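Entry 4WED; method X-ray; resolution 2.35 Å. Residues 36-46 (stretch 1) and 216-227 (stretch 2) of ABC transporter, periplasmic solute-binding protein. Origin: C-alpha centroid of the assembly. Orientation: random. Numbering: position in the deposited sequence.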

# COMPACT_ATOMS: atom_id res chain seq x y z
N GLY A 36 -30.36 -4.94 -10.56
CA GLY A 36 -29.65 -3.61 -10.69
C GLY A 36 -28.82 -3.26 -9.47
O GLY A 36 -28.65 -2.10 -9.13
N THR A 37 -28.27 -4.30 -8.85
CA THR A 37 -27.73 -4.23 -7.52
C THR A 37 -26.43 -5.00 -7.46
O THR A 37 -26.40 -6.19 -7.66
CB THR A 37 -28.72 -4.84 -6.52
OG1 THR A 37 -29.88 -4.00 -6.44
CG2 THR A 37 -28.09 -4.96 -5.14
N LEU A 38 -25.34 -4.31 -7.15
CA LEU A 38 -24.07 -4.97 -7.00
C LEU A 38 -23.89 -5.37 -5.54
O LEU A 38 -24.03 -4.53 -4.65
CB LEU A 38 -22.94 -4.05 -7.45
CG LEU A 38 -21.53 -4.50 -7.05
CD1 LEU A 38 -21.15 -5.73 -7.86
CD2 LEU A 38 -20.52 -3.39 -7.25
N ARG A 39 -23.54 -6.62 -5.29
CA ARG A 39 -23.32 -7.06 -3.92
C ARG A 39 -21.89 -7.46 -3.68
O ARG A 39 -21.27 -8.17 -4.48
CB ARG A 39 -24.30 -8.16 -3.47
CG ARG A 39 -24.70 -9.17 -4.52
CD ARG A 39 -26.18 -9.15 -4.84
NE ARG A 39 -26.49 -9.80 -6.12
CZ ARG A 39 -26.18 -11.06 -6.45
NH1 ARG A 39 -26.53 -11.54 -7.64
NH2 ARG A 39 -25.52 -11.86 -5.63
N VAL A 40 -21.36 -6.96 -2.56
CA VAL A 40 -19.95 -6.99 -2.26
C VAL A 40 -19.77 -7.48 -0.84
O VAL A 40 -20.38 -6.97 0.07
CB VAL A 40 -19.39 -5.56 -2.36
CG1 VAL A 40 -18.00 -5.44 -1.75
CG2 VAL A 40 -19.40 -5.11 -3.82
N ALA A 41 -18.92 -8.47 -0.64
CA ALA A 41 -18.69 -8.98 0.70
C ALA A 41 -17.87 -7.98 1.48
O ALA A 41 -17.09 -7.26 0.91
CB ALA A 41 -18.01 -10.33 0.67
N ILE A 42 -18.09 -7.92 2.78
CA ILE A 42 -17.20 -7.28 3.72
C ILE A 42 -17.09 -8.20 4.94
O ILE A 42 -18.04 -8.90 5.29
CB ILE A 42 -17.68 -5.86 4.13
CG1 ILE A 42 -19.09 -5.89 4.74
CG2 ILE A 42 -17.63 -4.92 2.93
CD1 ILE A 42 -19.57 -4.53 5.24
N ALA A 43 -15.91 -8.22 5.55
CA ALA A 43 -15.54 -9.25 6.49
C ALA A 43 -16.03 -8.91 7.88
O ALA A 43 -15.99 -9.75 8.78
CB ALA A 43 -14.04 -9.43 6.51
N LYS A 44 -16.51 -7.68 8.03
CA LYS A 44 -17.07 -7.23 9.29
C LYS A 44 -17.91 -5.98 9.07
O LYS A 44 -17.80 -5.37 8.04
CB LYS A 44 -15.97 -7.01 10.32
CG LYS A 44 -14.97 -5.95 9.94
CD LYS A 44 -14.10 -5.71 11.15
CE LYS A 44 -12.87 -4.88 10.87
NZ LYS A 44 -11.81 -5.29 11.82
N PRO A 45 -18.81 -5.62 10.02
CA PRO A 45 -19.65 -4.43 9.81
C PRO A 45 -18.84 -3.18 9.37
O PRO A 45 -17.67 -3.04 9.74
CB PRO A 45 -20.26 -4.20 11.19
CG PRO A 45 -20.32 -5.57 11.78
CD PRO A 45 -19.06 -6.25 11.32
N ALA A 46 -19.45 -2.30 8.58
CA ALA A 46 -18.79 -1.09 8.09
C ALA A 46 -18.23 -0.19 9.20
O ALA A 46 -17.26 0.52 8.98
CB ALA A 46 -19.76 -0.30 7.22
N THR A 216 -23.52 2.53 -13.77
CA THR A 216 -24.56 2.00 -14.67
C THR A 216 -25.72 1.32 -13.93
O THR A 216 -26.79 1.14 -14.49
CB THR A 216 -24.00 0.98 -15.66
OG1 THR A 216 -23.34 -0.07 -14.95
CG2 THR A 216 -23.07 1.65 -16.65
N TYR A 217 -25.48 0.95 -12.68
CA TYR A 217 -26.44 0.25 -11.83
C TYR A 217 -26.89 1.13 -10.65
O TYR A 217 -26.15 2.03 -10.19
CB TYR A 217 -25.80 -1.04 -11.29
CG TYR A 217 -24.46 -0.81 -10.64
CD1 TYR A 217 -23.28 -0.67 -11.41
CD2 TYR A 217 -24.35 -0.73 -9.27
CE1 TYR A 217 -22.05 -0.43 -10.80
CE2 TYR A 217 -23.11 -0.52 -8.65
CZ TYR A 217 -21.97 -0.35 -9.42
OH TYR A 217 -20.75 -0.14 -8.77
N GLU A 218 -28.07 0.79 -10.13
CA GLU A 218 -28.86 1.60 -9.22
C GLU A 218 -28.45 1.47 -7.76
O GLU A 218 -28.74 2.38 -6.96
CB GLU A 218 -30.37 1.26 -9.37
N ARG A 219 -27.80 0.37 -7.39
CA ARG A 219 -27.69 0.02 -5.97
C ARG A 219 -26.49 -0.87 -5.62
O ARG A 219 -26.05 -1.66 -6.44
CB ARG A 219 -29.01 -0.63 -5.54
CG ARG A 219 -29.01 -1.31 -4.19
CD ARG A 219 -30.43 -1.63 -3.78
NE ARG A 219 -30.47 -2.64 -2.72
CZ ARG A 219 -31.42 -2.73 -1.80
NH1 ARG A 219 -32.43 -1.87 -1.80
NH2 ARG A 219 -31.36 -3.67 -0.87
N LEU A 220 -25.99 -0.74 -4.39
CA LEU A 220 -24.84 -1.50 -3.92
C LEU A 220 -25.08 -1.87 -2.48
O LEU A 220 -25.33 -0.99 -1.65
CB LEU A 220 -23.56 -0.67 -3.99
CG LEU A 220 -22.22 -1.33 -3.66
CD1 LEU A 220 -21.06 -0.52 -4.29
CD2 LEU A 220 -21.96 -1.48 -2.17
N GLU A 221 -25.00 -3.18 -2.21
CA GLU A 221 -25.16 -3.73 -0.88
C GLU A 221 -23.85 -4.33 -0.45
O GLU A 221 -23.22 -5.09 -1.20
CB GLU A 221 -26.19 -4.86 -0.87
CG GLU A 221 -27.56 -4.52 -1.44
CD GLU A 221 -28.53 -5.71 -1.41
OE1 GLU A 221 -28.06 -6.87 -1.47
OE2 GLU A 221 -29.76 -5.49 -1.33
N ALA A 222 -23.46 -4.04 0.78
CA ALA A 222 -22.26 -4.60 1.37
C ALA A 222 -22.66 -5.62 2.42
O ALA A 222 -23.14 -5.24 3.48
CB ALA A 222 -21.46 -3.51 2.02
N LYS A 223 -22.44 -6.90 2.14
CA LYS A 223 -22.92 -7.95 3.02
C LYS A 223 -21.80 -8.42 3.94
O LYS A 223 -20.71 -8.77 3.47
CB LYS A 223 -23.54 -9.11 2.22
CG LYS A 223 -24.73 -8.70 1.34
CD LYS A 223 -26.00 -9.49 1.66
N VAL A 224 -22.09 -8.43 5.24
CA VAL A 224 -21.10 -8.80 6.25
C VAL A 224 -21.03 -10.33 6.28
O VAL A 224 -21.99 -10.98 6.69
CB VAL A 224 -21.45 -8.22 7.63
CG1 VAL A 224 -20.40 -8.59 8.69
CG2 VAL A 224 -21.59 -6.70 7.57
N ILE A 225 -19.92 -10.89 5.81
CA ILE A 225 -19.63 -12.32 5.88
C ILE A 225 -18.22 -12.56 6.42
O ILE A 225 -17.26 -12.58 5.66
CB ILE A 225 -19.79 -12.99 4.51
CG1 ILE A 225 -21.14 -12.61 3.88
CG2 ILE A 225 -19.70 -14.51 4.62
CD1 ILE A 225 -21.37 -13.28 2.55
N PRO A 226 -18.07 -12.69 7.75
CA PRO A 226 -16.77 -12.79 8.44
C PRO A 226 -15.85 -13.97 8.11
O PRO A 226 -14.63 -13.85 8.26
CB PRO A 226 -17.14 -12.86 9.94
CG PRO A 226 -18.62 -12.80 10.05
CD PRO A 226 -19.21 -12.57 8.69
N ASP A 227 -16.40 -15.10 7.69
CA ASP A 227 -15.57 -16.28 7.51
C ASP A 227 -15.27 -16.45 6.04
O ASP A 227 -16.18 -16.43 5.20
CB ASP A 227 -16.22 -17.55 8.10
CG ASP A 227 -15.30 -18.77 8.04
OD1 ASP A 227 -14.11 -18.65 8.40
OD2 ASP A 227 -15.75 -19.84 7.63

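Two parallel strands, 37-42 and 219-224, lie side by side, and every hydrogen bond between them is backbone to backbone. Leu-38, Val-40 and Ile-42 each use both polar backbone atoms. Leu-38 N donates to Arg-219 O (2.8 Å), and Leu-38 O accepts from Glu-221 N (3.0 Å). Val-40 N donates to Glu-221 O (3.0 Å), and Val-40 O accepts from Lys-223 N (2.9 Å). Ile-42 N donates to Lys-223 O (2.8 Å), and Ile-42 O accepts from Ile-225 N (2.8 Å). This alternation is typical of parallel pairing. At the start the ladder loosens: Gly-36 O takes two weak hydrogen bonds, from Glu-218 N and Arg-219 N, both 3.1 Å.

CA-H...O contacts fill the gaps between these bonds. Examples are Leu-220 CA to Leu-38 O (3.2 Å) and Val-224 CA to Ile-42 O (3.2 Å).

The face carrying Leu-38, Val-40, Ile-42, Leu-220, Ala-222 and Val-224 is apolar, and most of it is buried. Leu-38 CB lies 3.7 Å from Tyr-217 CE2, and Leu-38 CD2 lies 4.2 Å from Leu-220 CD1. Ile-42 extends its CD1 to 3.9 Å from Ala-222 CB and 3.8 Å from Val-224 CG2. Ala-222 is small and buried, and Ile-42 CD1 packs against its CB. Beyond the strand, Pro-45 CD packs 3.8 Å from Val-224 CG1.

The face carrying Thr-37, Arg-39, Ala-41, Arg-219, Glu-221 and Lys-223 is more polar and, apart from buried Ala-41, partly exposed, which suits its long charged side chains. Within the second strand, Arg-219 NH2 and Glu-221 OE2 form a salt bridge with a very short hydrogen bond of 2.5 Å. Thr-37 sits against this pair: its OG1 is 3.6 Å from Arg-219 CB, and its CG2 is 3.8 Å from Glu-221 CG. The end of Arg-39 leads away from the second strand.

Together the stretches bury 816 Å², summed over both sides.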